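Local coordinates for protein thymidylate synthase ThyX (Streptomyces cacaoi subsp. asoensis, PDB 4P5A) that binds FAD and is a UMP/dUMP methylase that probably carries out reductive methylation of the uracil nucleotide, with methylenetetrahydrofolate as methyl donor and NADPH as reductant, at residues I12-A21 with N68-P77; L84-E95 with S175-L186. All blocks are in the same frame, centred on the assembly; numbering follows the deposited sequence. Where two conformers were deposited one is given.

Contact 1. Residues I12-A21 with N68-P77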
loop_
_atom_site.group_PDB
_atom_site.type_symbol
_atom_site.label_atom_id
_atom_site.label_comp_id
_atom_site.label_asym_id
_atom_site.label_seq_id
_atom_site.Cartn_x
_atom_site.Cartn_y
_atom_site.Cartn_z
ATOM N N ILE B 12 -23.462 -17.580 0.333
ATOM C CA ILE B 12 -22.416 -16.598 0.589
ATOM C C ILE B 12 -23.004 -15.346 0.022
ATOM O O ILE B 12 -23.434 -15.366 -1.142
ATOM C CB ILE B 12 -21.258 -16.930 -0.302
ATOM C CG1 ILE B 12 -20.677 -18.305 -0.026
ATOM C CG2 ILE B 12 -20.156 -15.933 0.007
ATOM C CD1 ILE B 12 -19.949 -18.390 1.144
ATOM N N THR B 13 -23.152 -14.320 0.823
ATOM C CA THR B 13 -23.898 -13.158 0.337
ATOM C C THR B 13 -23.040 -11.911 0.259
ATOM O O THR B 13 -22.105 -11.723 1.031
ATOM C CB THR B 13 -25.083 -12.851 1.161
ATOM O OG1 THR B 13 -24.671 -12.371 2.387
ATOM C CG2 THR B 13 -25.981 -14.107 1.394
ATOM N N VAL B 14 -23.337 -11.111 -0.730
ATOM C CA VAL B 14 -22.608 -9.851 -1.032
ATOM C C VAL B 14 -23.715 -8.848 -1.359
ATOM O O VAL B 14 -24.637 -9.119 -2.205
ATOM C CB VAL B 14 -21.715 -10.010 -2.260
ATOM C CG1 VAL B 14 -21.221 -8.674 -2.720
ATOM C CG2 VAL B 14 -20.512 -10.952 -1.972
ATOM N N GLU B 15 -23.691 -7.719 -0.661
ATOM C CA GLU B 15 -24.638 -6.607 -1.023
ATOM C C GLU B 15 -23.812 -5.384 -1.235
ATOM O O GLU B 15 -22.981 -5.078 -0.422
ATOM C CB GLU B 15 -25.608 -6.338 0.137
ATOM C CG GLU B 15 -26.526 -7.566 0.426
ATOM C CD GLU B 15 -27.099 -7.545 1.867
ATOM O OE1 GLU B 15 -27.106 -8.648 2.496
ATOM O OE2 GLU B 15 -27.469 -6.408 2.344
ATOM N N LEU B 16 -24.170 -4.562 -2.239
ATOM C CA LEU B 16 -23.479 -3.263 -2.351
ATOM C C LEU B 16 -24.150 -2.248 -1.353
ATOM O O LEU B 16 -25.382 -1.995 -1.393
ATOM C CB LEU B 16 -23.610 -2.751 -3.809
ATOM C CG LEU B 16 -23.017 -1.358 -4.039
ATOM C CD1 LEU B 16 -21.488 -1.524 -4.077
ATOM C CD2 LEU B 16 -23.462 -0.848 -5.454
ATOM N N VAL B 17 -23.401 -1.772 -0.388
ATOM C CA VAL B 17 -23.862 -0.872 0.688
ATOM C C VAL B 17 -23.863 0.523 0.145
ATOM O O VAL B 17 -24.794 1.288 0.420
ATOM C CB VAL B 17 -22.843 -0.863 1.888
ATOM C CG1 VAL B 17 -23.132 0.270 2.930
ATOM C CG2 VAL B 17 -22.687 -2.188 2.507
ATOM N N ASP B 18 -22.819 0.924 -0.574
ATOM C CA ASP B 18 -22.809 2.246 -1.094
ATOM C C ASP B 18 -21.781 2.310 -2.171
ATOM O O ASP B 18 -20.947 1.415 -2.271
ATOM C CB ASP B 18 -22.348 3.226 0.011
ATOM C CG ASP B 18 -22.640 4.681 -0.380
ATOM O OD1 ASP B 18 -23.542 4.926 -1.263
ATOM O OD2 ASP B 18 -21.901 5.560 0.138
ATOM N N SER B 19 -21.793 3.351 -2.982
ATOM C CA SER B 19 -20.692 3.482 -3.944
ATOM C C SER B 19 -20.617 4.878 -4.463
ATOM O O SER B 19 -21.632 5.684 -4.336
ATOM C CB SER B 19 -20.937 2.556 -5.154
ATOM O OG SER B 19 -22.198 2.839 -5.817
ATOM N N SER B 20 -19.494 5.213 -5.088
ATOM C CA SER B 20 -19.471 6.385 -5.895
ATOM C C SER B 20 -18.541 5.966 -7.037
ATOM O O SER B 20 -17.305 6.097 -6.913
ATOM C CB SER B 20 -18.870 7.532 -5.081
ATOM O OG SER B 20 -18.673 8.635 -5.909
ATOM N N ALA B 21 -19.119 5.350 -8.043
ATOM C CA ALA B 21 -18.283 4.793 -9.124
ATOM C C ALA B 21 -19.020 4.805 -10.409
ATOM O O ALA B 21 -20.247 4.418 -10.468
ATOM C CB ALA B 21 -17.936 3.363 -8.829
ATOM N N ASN B 68 -12.629 6.248 -7.426
ATOM C CA ASN B 68 -13.996 5.864 -7.161
ATOM C C ASN B 68 -14.037 4.999 -5.960
ATOM O O ASN B 68 -12.947 4.633 -5.477
ATOM C CB ASN B 68 -14.622 5.110 -8.371
ATOM C CG ASN B 68 -13.704 4.012 -8.923
ATOM O OD1 ASN B 68 -13.098 4.090 -10.069
ATOM N ND2 ASN B 68 -13.579 3.053 -8.179
ATOM N N SER B 69 -15.202 4.550 -5.542
ATOM C CA SER B 69 -15.246 3.662 -4.375
ATOM C C SER B 69 -16.492 2.786 -4.430
ATOM O O SER B 69 -17.565 3.248 -4.933
ATOM C CB SER B 69 -15.264 4.519 -3.137
ATOM O OG SER B 69 -15.309 3.730 -1.983
ATOM N N MET B 70 -16.368 1.592 -3.906
ATOM C CA MET B 70 -17.542 0.730 -3.756
ATOM C C MET B 70 -17.462 0.072 -2.401
ATOM O O MET B 70 -16.361 -0.403 -2.045
ATOM C CB MET B 70 -17.499 -0.383 -4.817
ATOM C CG MET B 70 -17.966 0.177 -6.227
ATOM S SD MET B 70 -17.471 -1.061 -7.511
ATOM C CE MET B 70 -15.625 -0.762 -7.735
ATOM N N THR B 71 -18.568 -0.034 -1.693
ATOM C CA THR B 71 -18.449 -0.726 -0.349
ATOM C C THR B 71 -19.423 -1.878 -0.358
ATOM O O THR B 71 -20.608 -1.688 -0.653
ATOM C CB THR B 71 -18.863 0.218 0.763
ATOM O OG1 THR B 71 -17.902 1.345 0.862
ATOM C CG2 THR B 71 -18.992 -0.476 2.156
ATOM N N PHE B 72 -18.943 -3.051 -0.014
ATOM C CA PHE B 72 -19.771 -4.267 0.007
ATOM C C PHE B 72 -19.965 -4.756 1.427
ATOM O O PHE B 72 -19.007 -4.764 2.221
ATOM C CB PHE B 72 -19.080 -5.394 -0.764
ATOM C CG PHE B 72 -18.950 -5.104 -2.233
ATOM C CD1 PHE B 72 -20.091 -5.243 -3.062
ATOM C CD2 PHE B 72 -17.750 -4.658 -2.755
ATOM C CE1 PHE B 72 -19.996 -5.006 -4.455
ATOM C CE2 PHE B 72 -17.644 -4.397 -4.141
ATOM C CZ PHE B 72 -18.772 -4.556 -4.961
ATOM N N LEU B 73 -21.128 -5.309 1.692
ATOM C CA LEU B 73 -21.363 -6.093 2.909
ATOM C C LEU B 73 -21.283 -7.542 2.499
ATOM O O LEU B 73 -22.056 -8.024 1.613
ATOM C CB LEU B 73 -22.822 -5.835 3.452
ATOM C CG LEU B 73 -23.287 -6.631 4.730
ATOM C CD1 LEU B 73 -22.383 -6.362 5.933
ATOM C CD2 LEU B 73 -24.725 -6.055 5.078
ATOM N N VAL B 74 -20.383 -8.289 3.145
ATOM C CA VAL B 74 -20.124 -9.655 2.748
ATOM C C VAL B 74 -20.389 -10.562 3.963
ATOM O O VAL B 74 -19.938 -10.299 5.048
ATOM C CB VAL B 74 -18.604 -9.820 2.367
ATOM C CG1 VAL B 74 -18.302 -11.309 1.972
ATOM C CG2 VAL B 74 -18.267 -8.873 1.160
ATOM N N ARG B 75 -21.163 -11.632 3.773
ATOM C CA ARG B 75 -21.281 -12.663 4.766
ATOM C C ARG B 75 -20.749 -14.010 4.260
ATOM O O ARG B 75 -21.201 -14.519 3.207
ATOM C CB ARG B 75 -22.771 -12.821 5.143
ATOM C CG ARG B 75 -23.009 -13.807 6.347
ATOM C CD ARG B 75 -24.553 -13.818 6.823
ATOM N NE ARG B 75 -25.194 -12.536 6.504
ATOM C CZ ARG B 75 -25.273 -11.481 7.321
ATOM N NH1 ARG B 75 -24.796 -11.530 8.573
ATOM N NH2 ARG B 75 -25.846 -10.370 6.894
ATOM N N ALA B 76 -19.761 -14.581 4.958
ATOM C CA ALA B 76 -19.055 -15.752 4.401
ATOM C C ALA B 76 -18.390 -16.409 5.582
ATOM O O ALA B 76 -18.118 -15.739 6.610
ATOM C CB ALA B 76 -17.973 -15.294 3.313
ATOM N N PRO B 77 -18.004 -17.724 5.436
ATOM C CA PRO B 77 -17.277 -18.427 6.464
ATOM C C PRO B 77 -15.860 -17.859 6.616
ATOM O O PRO B 77 -15.298 -17.293 5.646
ATOM C CB PRO B 77 -17.254 -19.884 5.959
ATOM C CG PRO B 77 -17.375 -19.773 4.442
ATOM C CD PRO B 77 -18.290 -18.545 4.229
HETATM O O HOH W 1 -24.163 -9.871 2.485
#
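L73 gives up more surface than any other residue where strands 13-20 and 69-77 pair, lying alongside E15 and pointing the same way, with V17, two residues further along than E15, crossing it. Its CG stands opposite the backbone N (chi1 178°), which brings L73 CD2 to 3.9 Å from E15 OE2, while V17 CG2 packs on L73 CB at 3.8 Å. The backbones of E15 and L73 exchange two hydrogen bonds, as a hydrogen-bonded antiparallel pair should. L73 O takes a further bond, from a water 2.9 Å away; that water accepts from T13 OG1 and donates to E15 OE1, so it bridges both side chains and the L73 carbonyl on that face.

T71 comes next in burial, and here the ladder slips by one residue. V17 and D18 both face it in a classic beta bulge: T71 O is bound by V17 N at 2.8 Å and only weakly by D18 N at 3.4 Å, while T71 N returns a bond to D18 O. At the bulge V17 points toward strand 69-77, and V17 CB meets T71 CG2 at 3.9 Å. On the reverse face, L16 CD1 sits over the F72 ring in a CH-pi contact, 4.2 Å from the ring centroid, and V14 CG1 approaches the same ring obliquely.

The pair forms one margin of a four-stranded antiparallel sheet. Strand 174-181 flanks 69-77 on its other side, where T71 OG1 bonds T180 OG1; helix 207-223 receives I12 and M70, whereas V17 and L73 pack on K28 and V32 of a second subunit.

Contact 2. Residues L84-E95 with S175-L186. With FAD (flavin-adenine dinucleotide), chain H.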
loop_
_atom_site.group_PDB
_atom_site.type_symbol
_atom_site.label_atom_id
_atom_site.label_comp_id
_atom_site.label_asym_id
_atom_site.label_seq_id
_atom_site.Cartn_x
_atom_site.Cartn_y
_atom_site.Cartn_z
ATOM N N LEU B 84 -10.374 -13.243 1.049
ATOM C CA LEU B 84 -10.750 -11.829 0.703
ATOM C C LEU B 84 -9.751 -10.896 1.364
ATOM O O LEU B 84 -9.265 -9.945 0.696
ATOM C CB LEU B 84 -12.150 -11.519 1.251
ATOM C CG LEU B 84 -12.565 -10.052 1.063
ATOM C CD1 LEU B 84 -12.485 -9.635 -0.418
ATOM C CD2 LEU B 84 -14.047 -9.994 1.481
ATOM N N MET B 85 -9.437 -11.150 2.660
ATOM C CA MET B 85 -8.592 -10.156 3.342
ATOM C C MET B 85 -7.100 -10.154 3.025
ATOM O O MET B 85 -6.362 -9.316 3.560
ATOM C CB MET B 85 -8.802 -10.294 4.802
ATOM C CG MET B 85 -10.295 -9.797 5.079
ATOM S SD MET B 85 -10.763 -9.819 6.875
ATOM C CE MET B 85 -9.867 -8.469 7.247
ATOM N N ARG B 86 -6.660 -11.076 2.194
ATOM C CA ARG B 86 -5.321 -10.973 1.701
ATOM C C ARG B 86 -5.088 -9.780 0.697
ATOM O O ARG B 86 -3.919 -9.404 0.430
ATOM C CB ARG B 86 -4.876 -12.239 0.971
ATOM C CG ARG B 86 -4.853 -13.450 1.937
ATOM C CD ARG B 86 -3.898 -13.183 3.169
ATOM N NE ARG B 86 -2.492 -12.905 2.691
ATOM C CZ ARG B 86 -1.580 -13.849 2.416
ATOM N NH1 ARG B 86 -0.389 -13.484 1.968
ATOM N NH2 ARG B 86 -1.848 -15.171 2.515
ATOM N N HIS B 87 -6.165 -9.188 0.193
ATOM C CA HIS B 87 -5.981 -8.154 -0.829
ATOM C C HIS B 87 -5.748 -6.810 -0.169
ATOM O O HIS B 87 -6.698 -6.175 0.321
ATOM C CB HIS B 87 -7.220 -8.203 -1.751
ATOM C CG HIS B 87 -7.289 -9.503 -2.493
ATOM N ND1 HIS B 87 -6.856 -9.628 -3.793
ATOM C CD2 HIS B 87 -7.749 -10.726 -2.127
ATOM C CE1 HIS B 87 -7.014 -10.886 -4.195
ATOM N NE2 HIS B 87 -7.567 -11.559 -3.217
ATOM N N ARG B 88 -4.479 -6.397 -0.056
ATOM C CA ARG B 88 -4.055 -5.301 0.797
ATOM C C ARG B 88 -4.438 -3.949 0.264
ATOM O O ARG B 88 -4.359 -2.953 1.015
ATOM C CB ARG B 88 -2.478 -5.373 0.895
ATOM C CG ARG B 88 -2.079 -6.545 1.742
ATOM C CD ARG B 88 -0.519 -6.786 1.439
ATOM N NE ARG B 88 -0.293 -7.237 0.055
ATOM C CZ ARG B 88 0.954 -7.558 -0.378
ATOM N NH1 ARG B 88 2.015 -7.378 0.458
ATOM N NH2 ARG B 88 1.114 -8.034 -1.608
ATOM N N THR B 89 -4.894 -3.905 -0.989
ATOM C CA THR B 89 -5.334 -2.608 -1.526
ATOM C C THR B 89 -6.793 -2.272 -1.148
ATOM O O THR B 89 -7.264 -1.242 -1.557
ATOM C CB THR B 89 -5.308 -2.644 -3.031
ATOM O OG1 THR B 89 -5.830 -3.886 -3.561
ATOM C CG2 THR B 89 -3.878 -2.720 -3.490
ATOM N N TRP B 90 -7.467 -3.158 -0.423
ATOM C CA TRP B 90 -8.853 -2.913 -0.012
ATOM C C TRP B 90 -8.885 -2.398 1.455
ATOM O O TRP B 90 -7.857 -2.438 2.145
ATOM C CB TRP B 90 -9.588 -4.261 -0.001
ATOM C CG TRP B 90 -9.888 -4.816 -1.410
ATOM C CD1 TRP B 90 -8.992 -5.058 -2.437
ATOM C CD2 TRP B 90 -11.143 -5.267 -1.811
ATOM N NE1 TRP B 90 -9.706 -5.652 -3.515
ATOM C CE2 TRP B 90 -11.037 -5.738 -3.135
ATOM C CE3 TRP B 90 -12.413 -5.214 -1.209
ATOM C CZ2 TRP B 90 -12.145 -6.272 -3.852
ATOM C CZ3 TRP B 90 -13.567 -5.738 -1.918
ATOM C CH2 TRP B 90 -13.389 -6.236 -3.264
ATOM N N SER B 91 -10.059 -1.937 1.895
ATOM C CA SER B 91 -10.293 -1.585 3.275
ATOM C C SER B 91 -11.340 -2.544 3.786
ATOM O O SER B 91 -12.283 -2.848 3.077
ATOM C CB SER B 91 -10.884 -0.153 3.346
ATOM O OG SER B 91 -9.775 0.726 2.936
ATOM N N PHE B 92 -11.185 -2.998 5.021
ATOM C CA PHE B 92 -12.113 -3.999 5.637
ATOM C C PHE B 92 -12.499 -3.582 7.046
ATOM O O PHE B 92 -11.676 -2.935 7.737
ATOM C CB PHE B 92 -11.404 -5.359 5.769
ATOM C CG PHE B 92 -10.944 -5.908 4.449
ATOM C CD1 PHE B 92 -11.877 -6.341 3.492
ATOM C CD2 PHE B 92 -9.535 -5.967 4.139
ATOM C CE1 PHE B 92 -11.482 -6.855 2.266
ATOM C CE2 PHE B 92 -9.169 -6.516 2.842
ATOM C CZ PHE B 92 -10.139 -6.922 1.963
ATOM N N ASN B 93 -13.701 -3.967 7.492
ATOM C CA ASN B 93 -13.982 -3.892 8.938
ATOM C C ASN B 93 -14.955 -5.033 9.177
ATOM O O ASN B 93 -16.006 -5.080 8.547
ATOM C CB ASN B 93 -14.661 -2.606 9.392
ATOM C CG ASN B 93 -14.559 -2.492 10.939
ATOM O OD1 ASN B 93 -15.629 -2.464 11.670
ATOM N ND2 ASN B 93 -13.322 -2.538 11.458
ATOM N N GLU B 94 -14.562 -5.942 10.096
ATOM C CA GLU B 94 -15.258 -7.203 10.319
ATOM C C GLU B 94 -15.831 -7.255 11.747
ATOM O O GLU B 94 -15.259 -6.682 12.689
ATOM C CB GLU B 94 -14.188 -8.304 10.114
ATOM C CG GLU B 94 -14.772 -9.761 10.181
ATOM C CD GLU B 94 -13.750 -10.867 9.947
ATOM O OE1 GLU B 94 -12.515 -10.645 9.671
ATOM O OE2 GLU B 94 -14.190 -12.018 10.176
ATOM N N GLU B 95 -16.928 -7.984 11.920
ATOM C CA GLU B 95 -17.462 -8.198 13.248
ATOM C C GLU B 95 -16.474 -9.006 14.024
ATOM O O GLU B 95 -15.835 -9.902 13.507
ATOM C CB GLU B 95 -18.718 -9.074 13.054
ATOM C CG GLU B 95 -19.631 -9.012 14.247
ATOM C CD GLU B 95 -21.077 -9.253 13.789
ATOM O OE1 GLU B 95 -21.873 -8.256 13.589
ATOM O OE2 GLU B 95 -21.359 -10.441 13.559
ATOM N N SER B 175 -18.852 -15.115 9.231
ATOM C CA SER B 175 -18.537 -13.812 9.705
ATOM C C SER B 175 -19.145 -12.789 8.716
ATOM O O SER B 175 -19.719 -13.169 7.700
ATOM C CB SER B 175 -16.985 -13.730 9.814
ATOM O OG SER B 175 -16.651 -12.556 10.612
ATOM N N VAL B 176 -19.106 -11.509 9.087
ATOM C CA VAL B 176 -19.726 -10.490 8.311
ATOM C C VAL B 176 -18.781 -9.310 8.338
ATOM O O VAL B 176 -18.187 -9.054 9.399
ATOM C CB VAL B 176 -21.125 -10.116 8.833
ATOM C CG1 VAL B 176 -21.132 -9.568 10.216
ATOM C CG2 VAL B 176 -21.808 -9.180 7.902
ATOM N N LEU B 177 -18.618 -8.618 7.223
ATOM C CA LEU B 177 -17.671 -7.473 7.217
ATOM C C LEU B 177 -18.092 -6.509 6.094
ATOM O O LEU B 177 -18.842 -6.877 5.172
ATOM C CB LEU B 177 -16.205 -7.988 6.919
ATOM C CG LEU B 177 -15.989 -8.614 5.546
ATOM C CD1 LEU B 177 -14.444 -8.451 5.172
ATOM C CD2 LEU B 177 -16.230 -10.122 5.425
ATOM N N TYR B 178 -17.605 -5.254 6.196
ATOM C CA TYR B 178 -17.599 -4.343 5.070
ATOM C C TYR B 178 -16.251 -4.478 4.376
ATOM O O TYR B 178 -15.186 -4.601 5.060
ATOM C CB TYR B 178 -17.689 -2.924 5.625
ATOM C CG TYR B 178 -19.109 -2.405 5.787
ATOM C CD1 TYR B 178 -19.406 -1.025 5.631
ATOM C CD2 TYR B 178 -20.134 -3.246 6.175
ATOM C CE1 TYR B 178 -20.751 -0.534 5.893
ATOM C CE2 TYR B 178 -21.448 -2.775 6.450
ATOM C CZ TYR B 178 -21.737 -1.383 6.258
ATOM O OH TYR B 178 -23.079 -1.028 6.514
ATOM N N ALA B 179 -16.287 -4.412 3.055
ATOM C CA ALA B 179 -15.063 -4.518 2.181
ATOM C C ALA B 179 -15.256 -3.408 1.132
ATOM O O ALA B 179 -16.303 -3.367 0.391
ATOM C CB ALA B 179 -14.990 -5.890 1.473
ATOM N N THR B 180 -14.321 -2.454 1.142
ATOM C CA THR B 180 -14.384 -1.285 0.251
ATOM C C THR B 180 -13.180 -1.311 -0.733
ATOM O O THR B 180 -12.059 -1.597 -0.340
ATOM C CB THR B 180 -14.410 0.074 1.110
ATOM O OG1 THR B 180 -15.674 0.121 1.843
ATOM C CG2 THR B 180 -14.334 1.307 0.199
ATOM N N CYS B 181 -13.446 -1.015 -2.016
ATOM C CA CYS B 181 -12.367 -1.113 -3.048
ATOM C C CYS B 181 -12.662 -0.009 -4.034
ATOM O O CYS B 181 -13.785 0.521 -4.057
ATOM C CB CYS B 181 -12.406 -2.492 -3.851
ATOM S SG CYS B 181 -13.986 -2.836 -4.490
ATOM N N ASN B 182 -11.629 0.404 -4.736
ATOM C CA ASN B 182 -11.855 1.151 -5.979
ATOM C C ASN B 182 -11.887 0.131 -7.147
ATOM O O ASN B 182 -11.576 -1.072 -6.962
ATOM C CB ASN B 182 -10.837 2.266 -6.184
ATOM C CG ASN B 182 -9.397 1.739 -6.266
ATOM O OD1 ASN B 182 -9.124 0.824 -7.062
ATOM N ND2 ASN B 182 -8.456 2.284 -5.411
ATOM N N ALA B 183 -12.250 0.615 -8.350
ATOM C CA ALA B 183 -12.452 -0.355 -9.429
ATOM C C ALA B 183 -11.136 -1.031 -9.860
ATOM O O ALA B 183 -11.146 -2.187 -10.316
ATOM C CB ALA B 183 -13.018 0.401 -10.678
ATOM N N ARG B 184 -9.976 -0.350 -9.713
ATOM C CA ARG B 184 -8.682 -0.969 -10.071
ATOM C C ARG B 184 -8.421 -2.132 -9.105
ATOM O O ARG B 184 -8.011 -3.244 -9.554
ATOM C CB ARG B 184 -7.582 0.101 -10.030
ATOM C CG ARG B 184 -6.332 -0.476 -10.812
ATOM C CD ARG B 184 -5.110 0.398 -10.440
ATOM N NE ARG B 184 -4.031 0.026 -11.379
ATOM C CZ ARG B 184 -2.844 0.688 -11.354
ATOM N NH1 ARG B 184 -1.884 0.360 -12.292
ATOM N NH2 ARG B 184 -2.626 1.656 -10.446
ATOM N N ALA B 185 -8.654 -1.915 -7.832
ATOM C CA ALA B 185 -8.434 -2.963 -6.830
ATOM C C ALA B 185 -9.447 -4.082 -7.051
ATOM O O ALA B 185 -9.100 -5.229 -6.858
ATOM C CB ALA B 185 -8.613 -2.356 -5.435
ATOM N N LEU B 186 -10.682 -3.768 -7.399
ATOM C CA LEU B 186 -11.674 -4.796 -7.688
ATOM C C LEU B 186 -11.207 -5.601 -8.918
ATOM O O LEU B 186 -11.302 -6.858 -8.837
ATOM C CB LEU B 186 -13.084 -4.168 -7.972
ATOM C CG LEU B 186 -14.163 -5.250 -8.236
ATOM C CD1 LEU B 186 -14.331 -6.240 -7.065
ATOM C CD2 LEU B 186 -15.445 -4.484 -8.470
HETATM P PA FAD H . -2.858 -7.159 -3.083
HETATM O O1A FAD H . -4.164 -6.522 -3.307
HETATM O O2A FAD H . -2.351 -7.438 -1.769
HETATM O O5B FAD H . -1.800 -6.350 -3.888
HETATM C C5B FAD H . -2.053 -5.958 -5.296
HETATM C C4B FAD H . -0.756 -5.644 -5.991
HETATM O O4B FAD H . -0.097 -4.582 -5.272
HETATM C C3B FAD H . 0.214 -6.782 -5.929
HETATM O O3B FAD H . -0.026 -7.722 -7.004
HETATM C C2B FAD H . 1.583 -6.099 -6.103
HETATM O O2B FAD H . 1.667 -5.683 -7.515
HETATM C C1B FAD H . 1.370 -4.793 -5.275
HETATM N N9A FAD H . 1.808 -4.881 -3.870
HETATM C C8A FAD H . 1.048 -4.593 -2.798
HETATM N N7A FAD H . 1.765 -4.675 -1.679
HETATM C C5A FAD H . 3.069 -4.969 -2.068
HETATM C C6A FAD H . 4.308 -5.183 -1.413
HETATM N N6A FAD H . 4.451 -5.072 -0.055
HETATM N N1A FAD H . 5.392 -5.495 -2.195
HETATM C C2A FAD H . 5.326 -5.549 -3.546
HETATM N N3A FAD H . 4.159 -5.352 -4.213
HETATM C C4A FAD H . 3.035 -5.115 -3.478
HETATM N N1 FAD H . -1.094 -17.054 0.056
HETATM C C2 FAD H . -0.294 -17.678 0.978
HETATM O O2 FAD H . 0.051 -17.163 2.030
HETATM N N3 FAD H . 0.018 -19.004 0.789
HETATM C C4 FAD H . -0.456 -19.701 -0.315
HETATM O O4 FAD H . -0.058 -20.892 -0.439
HETATM C C4X FAD H . -1.256 -19.045 -1.269
HETATM N N5 FAD H . -1.664 -19.644 -2.483
HETATM C C5X FAD H . -2.626 -18.974 -3.295
HETATM C C6 FAD H . -3.305 -19.581 -4.377
HETATM C C7 FAD H . -4.226 -18.889 -5.179
HETATM C C7M FAD H . -4.866 -19.706 -6.314
HETATM C C8 FAD H . -4.607 -17.540 -4.924
HETATM C C8M FAD H . -5.583 -16.730 -5.833
HETATM C C9 FAD H . -3.960 -16.910 -3.835
HETATM C C9A FAD H . -3.028 -17.637 -3.006
HETATM N N10 FAD H . -2.390 -16.992 -1.912
HETATM C C10 FAD H . -1.561 -17.721 -1.058
HETATM C "C1'" FAD H . -2.752 -15.594 -1.536
HETATM C "C2'" FAD H . -1.805 -14.754 -2.504
HETATM O "O2'" FAD H . -0.391 -14.926 -2.193
HETATM C "C3'" FAD H . -2.040 -13.236 -2.289
HETATM O "O3'" FAD H . -1.929 -12.832 -0.912
HETATM C "C4'" FAD H . -3.515 -12.792 -2.789
HETATM O "O4'" FAD H . -3.806 -13.474 -3.964
HETATM C "C5'" FAD H . -3.524 -11.254 -2.988
HETATM O "O5'" FAD H . -2.827 -10.975 -4.220
HETATM P P FAD H . -1.884 -9.664 -4.253
HETATM O O1P FAD H . -0.807 -9.667 -3.216
HETATM O O2P FAD H . -1.401 -9.606 -5.645
HETATM O O3P FAD H . -2.879 -8.468 -3.929
HETATM O O HOH W 2 -9.209 0.005 -3.088
HETATM O O HOH W 3 -15.715 -12.542 13.178
#
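W90 is pressed onto strand 175-181: C181 CB lies over the centre of its six-membered ring, 3.5 Å from the centroid, with C181 SG above the same face. A179 CB meets the ring edge, 3.7 Å from W90 CZ3, and W90 NE1 makes a weak bond to A185 O. With an alanine in place of W90, C181 and A179 would probably face a gap and A185 O would lose this donor. F92 carries the close fit onward, its CD1 3.7 Å from L177 CD1.

The far end is looser and wetter. E94 is extended, CG anti to the backbone N (chi1 -175°), carrying OE2 to S175 OG, which donates at 2.6 Å to the lone pair away from OE1. Water links S175 OG with E95 O, both residues partly exposed. E94 OE1 bridges to R82 of a third subunit and bonds the bromouridylate.

Ahead of the strand, two type I turns carry the residues gripping FAD. R88 NE reaches phosphate O2A at 2.8 Å, adenine N7A lying over its guanidinium, and R86 NH2 meets flavin O2 nearly straight on (174°). The charge of R88 probably offsets part of the diphosphate's, while R86 holds the flavin carbonyl.

Read from the N terminus, contact 1 closes first: after strand 13-20 the chain runs through helices 23-30 and 48-58 before 69-77 returns beside it. Helix 78-84 then leads to 84-95, and a longer excursion, including the long helix 131-157, ends when 175-186 closes contact 2. The two loops follow in series and neither encloses nor crosses the other. They are nevertheless joined in space, because strand 174-181 enters between 69-77 and 91-94, with F72 N meeting A179 O at 2.7 Å. The resulting order is 13-20, 69-77, 174-181, 91-94, a single antiparallel sheet linking strand 13-20 to the FAD-binding turns.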